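PDB 5DK5: 3'-5' exonuclease crn-4 from Caenorhabditis elegans, which digests RNA and DNA from the 3' end as a metal-dependent DEDDh-family exonuclease and takes part in apoptotic DNA degradation. Local coordinates for residues C39-F44 with W127-Y132; N63-P68 with A188-D193; Y132-K135 with M141-F144. All blocks are in the same frame, centred on the assembly; numbering follows the deposited sequence.

Contact 1. Residues C39-F44 with W127-Y132. With IPA (isopropyl alcohol), chain M.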
loop_
_atom_site.group_PDB
_atom_site.type_symbol
_atom_site.label_atom_id
_atom_site.label_comp_id
_atom_site.label_asym_id
_atom_site.label_seq_id
_atom_site.Cartn_x
_atom_site.Cartn_y
_atom_site.Cartn_z
ATOM N N CYS B 39 -1.420 -4.392 8.887
ATOM C CA CYS B 39 -2.282 -5.381 8.249
ATOM C C CYS B 39 -3.762 -5.130 8.524
ATOM O O CYS B 39 -4.190 -5.074 9.678
ATOM C CB CYS B 39 -1.905 -6.788 8.720
ATOM S SG CYS B 39 -0.208 -7.270 8.335
ATOM N N GLU B 40 -4.531 -4.976 7.449
ATOM C CA GLU B 40 -5.983 -4.843 7.522
ATOM C C GLU B 40 -6.656 -6.058 6.902
ATOM O O GLU B 40 -6.235 -6.530 5.849
ATOM C CB GLU B 40 -6.452 -3.583 6.800
ATOM C CG GLU B 40 -5.923 -2.290 7.373
ATOM C CD GLU B 40 -6.276 -1.102 6.506
ATOM O OE1 GLU B 40 -5.589 -0.885 5.486
ATOM O OE2 GLU B 40 -7.251 -0.393 6.835
ATOM N N VAL B 41 -7.709 -6.550 7.547
ATOM C CA VAL B 41 -8.480 -7.672 7.025
ATOM C C VAL B 41 -9.112 -7.314 5.683
ATOM O O VAL B 41 -9.730 -6.258 5.547
ATOM C CB VAL B 41 -9.589 -8.095 8.010
ATOM C CG1 VAL B 41 -10.447 -9.212 7.420
ATOM C CG2 VAL B 41 -8.986 -8.537 9.331
ATOM N N ILE B 42 -8.960 -8.200 4.700
ATOM C CA ILE B 42 -9.555 -8.000 3.379
ATOM C C ILE B 42 -10.434 -9.182 2.966
ATOM O O ILE B 42 -11.166 -9.100 1.980
ATOM C CB ILE B 42 -8.476 -7.765 2.301
ATOM C CG1 ILE B 42 -7.440 -8.890 2.317
ATOM C CG2 ILE B 42 -7.801 -6.415 2.527
ATOM C CD1 ILE B 42 -6.398 -8.772 1.221
ATOM N N GLN B 43 -10.361 -10.277 3.718
ATOM C CA GLN B 43 -11.307 -11.374 3.544
ATOM C C GLN B 43 -11.607 -12.053 4.878
ATOM O O GLN B 43 -10.714 -12.272 5.698
ATOM C CB GLN B 43 -10.786 -12.396 2.536
ATOM C CG GLN B 43 -11.824 -13.448 2.166
ATOM C CD GLN B 43 -11.417 -14.293 0.975
ATOM O OE1 GLN B 43 -10.277 -14.234 0.513
ATOM N NE2 GLN B 43 -12.354 -15.088 0.472
ATOM N N PHE B 44 -12.881 -12.379 5.071
ATOM C CA PHE B 44 -13.401 -12.913 6.324
ATOM C C PHE B 44 -14.147 -14.212 6.022
ATOM O O PHE B 44 -15.266 -14.176 5.508
ATOM C CB PHE B 44 -14.321 -11.875 6.981
ATOM C CG PHE B 44 -14.603 -12.115 8.440
ATOM C CD1 PHE B 44 -14.484 -13.374 9.006
ATOM C CD2 PHE B 44 -15.004 -11.063 9.248
ATOM C CE1 PHE B 44 -14.754 -13.574 10.348
ATOM C CE2 PHE B 44 -15.275 -11.258 10.589
ATOM C CZ PHE B 44 -15.150 -12.513 11.139
ATOM N N TRP B 127 -4.947 -13.708 17.632
ATOM C CA TRP B 127 -4.042 -12.973 18.511
ATOM C C TRP B 127 -3.480 -11.719 17.838
ATOM O O TRP B 127 -3.384 -10.668 18.471
ATOM C CB TRP B 127 -2.886 -13.855 18.982
ATOM C CG TRP B 127 -1.696 -13.055 19.403
ATOM C CD1 TRP B 127 -1.560 -12.324 20.547
ATOM C CD2 TRP B 127 -0.476 -12.891 18.672
ATOM N NE1 TRP B 127 -0.327 -11.718 20.575
ATOM C CE2 TRP B 127 0.357 -12.051 19.436
ATOM C CE3 TRP B 127 -0.007 -13.375 17.447
ATOM C CZ2 TRP B 127 1.633 -11.684 19.015
ATOM C CZ3 TRP B 127 1.259 -13.010 17.032
ATOM C CH2 TRP B 127 2.065 -12.173 17.813
ATOM N N ARG B 128 -3.110 -11.824 16.563
ATOM C CA ARG B 128 -2.517 -10.691 15.846
ATOM C C ARG B 128 -3.530 -9.972 14.962
ATOM O O ARG B 128 -3.878 -8.818 15.216
ATOM C CB ARG B 128 -1.329 -11.149 14.992
ATOM C CG ARG B 128 -0.674 -10.018 14.193
ATOM C CD ARG B 128 0.629 -10.462 13.530
ATOM N NE ARG B 128 0.406 -11.486 12.515
ATOM C CZ ARG B 128 0.005 -11.243 11.271
ATOM N NH1 ARG B 128 -0.228 -10.001 10.868
ATOM N NH2 ARG B 128 -0.169 -12.249 10.427
ATOM N N ILE B 129 -3.995 -10.659 13.923
ATOM C CA ILE B 129 -4.829 -10.038 12.897
ATOM C C ILE B 129 -6.117 -9.463 13.475
ATOM O O ILE B 129 -6.435 -8.295 13.247
ATOM C CB ILE B 129 -5.169 -11.045 11.778
ATOM C CG1 ILE B 129 -3.886 -11.435 11.038
ATOM C CG2 ILE B 129 -6.209 -10.461 10.809
ATOM C CD1 ILE B 129 -4.061 -12.507 9.974
ATOM N N ALA B 130 -6.863 -10.278 14.213
ATOM C CA ALA B 130 -8.110 -9.808 14.797
ATOM C C ALA B 130 -7.831 -8.657 15.754
ATOM O O ALA B 130 -8.410 -7.583 15.622
ATOM C CB ALA B 130 -8.836 -10.934 15.511
ATOM N N GLN B 131 -6.917 -8.872 16.694
ATOM C CA GLN B 131 -6.619 -7.870 17.717
ATOM C C GLN B 131 -6.243 -6.514 17.110
ATOM O O GLN B 131 -6.715 -5.469 17.563
ATOM C CB GLN B 131 -5.489 -8.361 18.626
ATOM C CG GLN B 131 -5.696 -8.020 20.088
ATOM C CD GLN B 131 -4.480 -8.306 20.946
ATOM O OE1 GLN B 131 -4.218 -7.600 21.919
ATOM N NE2 GLN B 131 -3.733 -9.350 20.598
ATOM N N TYR B 132 -5.400 -6.533 16.083
ATOM C CA TYR B 132 -4.929 -5.298 15.460
ATOM C C TYR B 132 -6.048 -4.604 14.690
ATOM O O TYR B 132 -6.192 -3.382 14.757
ATOM C CB TYR B 132 -3.754 -5.580 14.526
ATOM C CG TYR B 132 -3.105 -4.327 13.985
ATOM C CD1 TYR B 132 -2.224 -3.591 14.763
ATOM C CD2 TYR B 132 -3.375 -3.880 12.701
ATOM C CE1 TYR B 132 -1.629 -2.446 14.277
ATOM C CE2 TYR B 132 -2.782 -2.734 12.204
ATOM C CZ TYR B 132 -1.911 -2.023 12.997
ATOM O OH TYR B 132 -1.320 -0.880 12.507
HETATM C C1 IPA M . -0.074 -5.288 12.396
HETATM C C2 IPA M . 0.982 -6.183 13.004
HETATM C C3 IPA M . 0.633 -6.458 14.450
HETATM O O2 IPA M . 1.025 -7.396 12.286
HETATM O O HOH W 1 -4.916 -7.127 10.950
#
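V41 and I129 make the apolar part: CG2 of V41 lies 3.7 Å from CG2 of I129, the side chains crossing at about a right angle. Both rest on F26 of strand 20-28, so branched aliphatic residues suit a place where helix 124-136 packs against the sheet.

Between the two backbones the polar link is a water, which donates to C39 O (2.5 Å) and to I129 O (3.0 Å); Q133 OE1, farther along the helix, accepts from V41 N. CD2 of Y132 lies 3.4 Å from C39 O. With CG anti to the backbone N (chi1 -173°), that edge of the ring is set against the carbonyl, and the hydroxyl bonds to F301 O. Replacing Y132 by an alanine would probably leave F301 O without its hydroxyl partner and open a gap beside C39, P38 and I304.

R128 bends at chi3 (65°), which brings NH1 to 3.7 Å from C39 SG and into a hydrogen bond of 3.2 Å to O2 of an isopropyl alcohol, probably from the crystallisation liquor; NE is held by Q124. C1 of the alcohol sits over the centre of one Y132 face.

Helix on sheet typifies the RNase H-like exonuclease fold, here near the metal site: the side chain of I129 is about 7 Å from the bound magnesium ion.

Contact 2. Residues N63-P68 with A188-D193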
loop_
_atom_site.group_PDB
_atom_site.type_symbol
_atom_site.label_atom_id
_atom_site.label_comp_id
_atom_site.label_asym_id
_atom_site.label_seq_id
_atom_site.Cartn_x
_atom_site.Cartn_y
_atom_site.Cartn_z
ATOM N N ASN B 63 -18.550 -15.737 4.290
ATOM C CA ASN B 63 -17.453 -15.432 3.377
ATOM C C ASN B 63 -17.624 -14.062 2.729
ATOM O O ASN B 63 -18.377 -13.904 1.768
ATOM C CB ASN B 63 -17.346 -16.515 2.301
ATOM C CG ASN B 63 -16.088 -16.383 1.462
ATOM O OD1 ASN B 63 -15.196 -15.593 1.773
ATOM N ND2 ASN B 63 -16.009 -17.166 0.393
ATOM N N LYS B 64 -16.910 -13.078 3.266
ATOM C CA LYS B 64 -17.020 -11.700 2.810
ATOM C C LYS B 64 -15.652 -11.093 2.541
ATOM O O LYS B 64 -14.682 -11.382 3.240
ATOM C CB LYS B 64 -17.761 -10.848 3.845
ATOM C CG LYS B 64 -19.229 -10.588 3.531
ATOM C CD LYS B 64 -20.115 -11.737 3.957
ATOM C CE LYS B 64 -21.564 -11.291 4.068
ATOM N NZ LYS B 64 -22.083 -10.754 2.783
ATOM N N TYR B 65 -15.587 -10.256 1.513
ATOM C CA TYR B 65 -14.429 -9.406 1.288
ATOM C C TYR B 65 -14.556 -8.183 2.185
ATOM O O TYR B 65 -15.657 -7.850 2.628
ATOM C CB TYR B 65 -14.328 -8.995 -0.181
ATOM C CG TYR B 65 -14.023 -10.145 -1.111
ATOM C CD1 TYR B 65 -12.810 -10.814 -1.037
ATOM C CD2 TYR B 65 -14.942 -10.559 -2.067
ATOM C CE1 TYR B 65 -12.520 -11.865 -1.880
ATOM C CE2 TYR B 65 -14.660 -11.611 -2.919
ATOM C CZ TYR B 65 -13.446 -12.260 -2.821
ATOM O OH TYR B 65 -13.150 -13.309 -3.661
ATOM N N VAL B 66 -13.432 -7.526 2.453
ATOM C CA VAL B 66 -13.412 -6.342 3.307
ATOM C C VAL B 66 -12.563 -5.249 2.665
ATOM O O VAL B 66 -11.464 -5.514 2.181
ATOM C CB VAL B 66 -12.856 -6.667 4.710
ATOM C CG1 VAL B 66 -12.875 -5.430 5.602
ATOM C CG2 VAL B 66 -13.653 -7.782 5.353
ATOM N N LYS B 67 -13.078 -4.023 2.658
ATOM C CA LYS B 67 -12.345 -2.896 2.099
ATOM C C LYS B 67 -11.413 -2.282 3.151
ATOM O O LYS B 67 -11.887 -1.782 4.171
ATOM C CB LYS B 67 -13.308 -1.830 1.572
ATOM C CG LYS B 67 -12.599 -0.642 0.915
ATOM C CD LYS B 67 -13.543 0.513 0.647
ATOM C CE LYS B 67 -14.457 0.229 -0.525
ATOM N NZ LYS B 67 -15.417 1.345 -0.754
ATOM N N PRO B 68 -10.088 -2.317 2.909
ATOM C CA PRO B 68 -9.146 -1.653 3.819
ATOM C C PRO B 68 -9.150 -0.138 3.623
ATOM O O PRO B 68 -9.584 0.319 2.568
ATOM C CB PRO B 68 -7.799 -2.258 3.426
ATOM C CG PRO B 68 -7.951 -2.575 1.986
ATOM C CD PRO B 68 -9.391 -2.952 1.774
ATOM N N ALA B 188 -11.154 -22.135 -4.660
ATOM C CA ALA B 188 -11.240 -20.682 -4.747
ATOM C C ALA B 188 -9.863 -20.031 -4.660
ATOM O O ALA B 188 -9.695 -18.871 -5.035
ATOM C CB ALA B 188 -12.144 -20.149 -3.645
ATOM N N HIS B 189 -8.886 -20.787 -4.167
ATOM C CA HIS B 189 -7.533 -20.277 -3.959
ATOM C C HIS B 189 -7.533 -19.006 -3.108
ATOM O O HIS B 189 -6.857 -18.029 -3.434
ATOM C CB HIS B 189 -6.848 -20.013 -5.305
ATOM C CG HIS B 189 -6.611 -21.248 -6.114
ATOM N ND1 HIS B 189 -5.760 -22.255 -5.705
ATOM C CD2 HIS B 189 -7.107 -21.642 -7.313
ATOM C CE1 HIS B 189 -5.746 -23.212 -6.614
ATOM N NE2 HIS B 189 -6.552 -22.867 -7.599
ATOM N N ASP B 190 -8.296 -19.027 -2.018
ATOM C CA ASP B 190 -8.373 -17.886 -1.113
ATOM C C ASP B 190 -8.628 -18.345 0.328
ATOM O O ASP B 190 -8.298 -19.474 0.693
ATOM C CB ASP B 190 -9.462 -16.913 -1.589
ATOM C CG ASP B 190 -10.844 -17.544 -1.635
ATOM O OD1 ASP B 190 -11.025 -18.667 -1.117
ATOM O OD2 ASP B 190 -11.761 -16.906 -2.196
ATOM N N ALA B 191 -9.212 -17.467 1.139
ATOM C CA ALA B 191 -9.450 -17.741 2.553
ATOM C C ALA B 191 -10.308 -18.982 2.773
ATOM O O ALA B 191 -10.054 -19.762 3.690
ATOM C CB ALA B 191 -10.107 -16.543 3.206
ATOM N N MET B 192 -11.326 -19.158 1.939
ATOM C CA MET B 192 -12.271 -20.251 2.122
ATOM C C MET B 192 -11.589 -21.598 1.898
ATOM O O MET B 192 -11.968 -22.598 2.504
ATOM C CB MET B 192 -13.468 -20.092 1.180
ATOM C CG MET B 192 -14.547 -21.157 1.344
ATOM S SD MET B 192 -15.145 -21.346 3.039
ATOM C CE MET B 192 -15.884 -19.741 3.333
ATOM N N ASP B 193 -10.575 -21.621 1.037
ATOM C CA ASP B 193 -9.808 -22.841 0.807
ATOM C C ASP B 193 -9.061 -23.245 2.071
ATOM O O ASP B 193 -8.995 -24.427 2.410
ATOM C CB ASP B 193 -8.825 -22.657 -0.351
ATOM C CG ASP B 193 -9.506 -22.693 -1.703
ATOM O OD1 ASP B 193 -10.748 -22.568 -1.754
ATOM O OD2 ASP B 193 -8.795 -22.841 -2.719
HETATM O O HOH W 2 -14.105 -17.750 -1.898
HETATM O O HOH W 3 -10.661 -14.310 -3.920
#
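N63 and M192 make the direct van der Waals touch between edge strand 55-65 and the start of helix 191-207, a methyl against the CB and amide of an asparagine. The methionine leaves its backbone with CG anti to N (chi1 -177°), then folds at chi2 and chi3, which curls CE back to within 3.7 Å of N63 CB. An unbranched, flexible chain suits this partly exposed place because it can bend to follow its neighbour. N63 is likewise extended; its amide serves two partners, OD1 accepting from Q43 NE2 and ND2 giving its hydrogen to a water 3.0 Å away.

That water donates to D190 OD2 at 2.5 Å. A second water lies in the plane of the Y65 ring, at its edge, 2.7 Å from Y65 OH, and donates weakly to the same OD2. The Y65 ring and D190 carboxylate planes are 67° apart, with Y65 OH 4.1 Å from D190 OD2.

D190 is the N-cap of helix 191-207. Its CG sits between the backbone N and the carbonyl carbon (chi1 60°), which turns OD1 back to accept a weak bond from M192 N.

The carboxylate thus divides its work, OD1 for the helix end, OD2 for the two waters and, weakly, Q43 NE2. About 4 Å from the bound MES, its side chain joins strand to helix through water at the border of the DEDDh active site.

Contact 3. Residues Y132-K135 with M141-F144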
loop_
_atom_site.group_PDB
_atom_site.type_symbol
_atom_site.label_atom_id
_atom_site.label_comp_id
_atom_site.label_asym_id
_atom_site.label_seq_id
_atom_site.Cartn_x
_atom_site.Cartn_y
_atom_site.Cartn_z
ATOM N N TYR B 132 -5.400 -6.533 16.083
ATOM C CA TYR B 132 -4.929 -5.298 15.460
ATOM C C TYR B 132 -6.048 -4.604 14.690
ATOM O O TYR B 132 -6.192 -3.382 14.757
ATOM C CB TYR B 132 -3.754 -5.580 14.526
ATOM C CG TYR B 132 -3.105 -4.327 13.985
ATOM C CD1 TYR B 132 -2.224 -3.591 14.763
ATOM C CD2 TYR B 132 -3.375 -3.880 12.701
ATOM C CE1 TYR B 132 -1.629 -2.446 14.277
ATOM C CE2 TYR B 132 -2.782 -2.734 12.204
ATOM C CZ TYR B 132 -1.911 -2.023 12.997
ATOM O OH TYR B 132 -1.320 -0.880 12.507
ATOM N N GLN B 133 -6.836 -5.386 13.959
ATOM C CA GLN B 133 -7.956 -4.845 13.200
ATOM C C GLN B 133 -9.001 -4.238 14.134
ATOM O O GLN B 133 -9.609 -3.216 13.813
ATOM C CB GLN B 133 -8.588 -5.932 12.328
ATOM C CG GLN B 133 -9.753 -5.459 11.468
ATOM C CD GLN B 133 -9.345 -4.406 10.459
ATOM O OE1 GLN B 133 -8.634 -4.693 9.495
ATOM N NE2 GLN B 133 -9.792 -3.174 10.677
ATOM N N MET B 134 -9.203 -4.869 15.289
ATOM C CA MET B 134 -10.151 -4.366 16.280
ATOM C C MET B 134 -9.718 -2.992 16.780
ATOM O O MET B 134 -10.552 -2.130 17.050
ATOM C CB MET B 134 -10.278 -5.331 17.463
ATOM C CG MET B 134 -10.990 -6.645 17.158
ATOM S SD MET B 134 -12.665 -6.492 16.531
ATOM C CE MET B 134 -13.042 -8.221 16.280
ATOM N N LYS B 135 -8.408 -2.797 16.904
ATOM C CA LYS B 135 -7.863 -1.514 17.332
ATOM C C LYS B 135 -8.111 -0.453 16.269
ATOM O O LYS B 135 -8.532 0.659 16.584
ATOM C CB LYS B 135 -6.365 -1.631 17.621
ATOM C CG LYS B 135 -5.703 -0.332 18.079
ATOM C CD LYS B 135 -6.208 0.092 19.448
ATOM C CE LYS B 135 -5.488 1.329 19.955
ATOM N NZ LYS B 135 -5.754 2.515 19.101
ATOM N N MET B 141 -12.457 -6.173 21.754
ATOM C CA MET B 141 -12.136 -7.565 21.466
ATOM C C MET B 141 -13.208 -8.478 22.069
ATOM O O MET B 141 -13.372 -8.509 23.288
ATOM C CB MET B 141 -10.758 -7.921 22.024
ATOM C CG MET B 141 -10.182 -9.209 21.466
ATOM S SD MET B 141 -9.655 -9.042 19.750
ATOM C CE MET B 141 -8.902 -10.642 19.481
ATOM N N PRO B 142 -13.947 -9.222 21.221
ATOM C CA PRO B 142 -15.051 -10.034 21.748
ATOM C C PRO B 142 -14.579 -11.239 22.556
ATOM O O PRO B 142 -13.456 -11.711 22.383
ATOM C CB PRO B 142 -15.791 -10.483 20.485
ATOM C CG PRO B 142 -14.756 -10.489 19.429
ATOM C CD PRO B 142 -13.814 -9.364 19.759
ATOM N N ALA B 143 -15.451 -11.734 23.427
ATOM C CA ALA B 143 -15.109 -12.833 24.317
ATOM C C ALA B 143 -14.818 -14.123 23.558
ATOM O O ALA B 143 -14.022 -14.943 24.012
ATOM C CB ALA B 143 -16.229 -13.058 25.318
ATOM N N PHE B 144 -15.464 -14.306 22.409
ATOM C CA PHE B 144 -15.289 -15.535 21.636
ATOM C C PHE B 144 -14.052 -15.489 20.733
ATOM O O PHE B 144 -13.755 -16.461 20.037
ATOM C CB PHE B 144 -16.541 -15.841 20.799
ATOM C CG PHE B 144 -17.071 -14.668 20.022
ATOM C CD1 PHE B 144 -16.411 -14.201 18.898
ATOM C CD2 PHE B 144 -18.253 -14.051 20.402
ATOM C CE1 PHE B 144 -16.908 -13.129 18.179
ATOM C CE2 PHE B 144 -18.755 -12.981 19.687
ATOM C CZ PHE B 144 -18.083 -12.520 18.574
#
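M134 meets both M141 and P142, and the contact is wholly apolar: no hydrogen bond passes between the helical residues 132-135 and the loop 141-144. The thioether contact comes first. CG of M134 lies 3.8 Å from SD of M141, so a methylene of one methionine rests against the sulfur of the other, and the side chains cross at about a right angle. M141 reaches this point by leaving its backbone with CG anti to N (chi1 -165°) and then bending at chi2; the same bend lets it lie along helix 124-136, where it also touches A130 and Q131. The small side chain of A130 suits a helix face on which a long methionine must lie close.

The second contact is methyl against ring. CE of M134 comes to 3.7 Å from CD of P142, again with the side chains at roughly a right angle. M134 bends at chi2 (-58°) and is extended at chi3, which leaves CG against M141 SD and swings the methyl to the proline.

These residues belong to the returning half of a beta-alpha-beta crossover in the RNase H-like fold, from strand 116-120 through helix 124-136 to its parallel neighbour, strand 147-150. The CA atoms of M134 and M141 are 6.4 Å apart, close enough for the returning loop to pack directly on the helix it has just left.

Aromatic neighbours enlarge the apolar surface. Y99 of helix 95-109 touches M134, P142 and F144 alike, while CB of P142 lies 3.6 Å above one face of the F144 ring, offset toward its rim. A proline fits such a place well, its rigid ring offering CD to the methionine and CB to the phenylalanine.

Overall arrangement
Contacts 1 and 3 are buried, whereas contact 2 lies at the surface. Contacts 1 and 3 share helix 124-136, with Y132 in both ranges but working only in contact 1; Q133 OE1 accepts from V41 N, binding the helix to strand 41-50. Contacts 1 and 2 are joined through the sheet, where strands 41-50 and 55-65 are neighbours and F44 N bonds to K64 O. Contacts 2 and 3 do not touch. The chemistry follows position: contact 3 is purely apolar, contact 1 mixes aliphatic packing with a bridging water, an aromatic edge and an arginine, and contact 2, nearest the bound inhibitor MES (a morpholine-ethanesulfonate), relies largely on waters around a carboxylate.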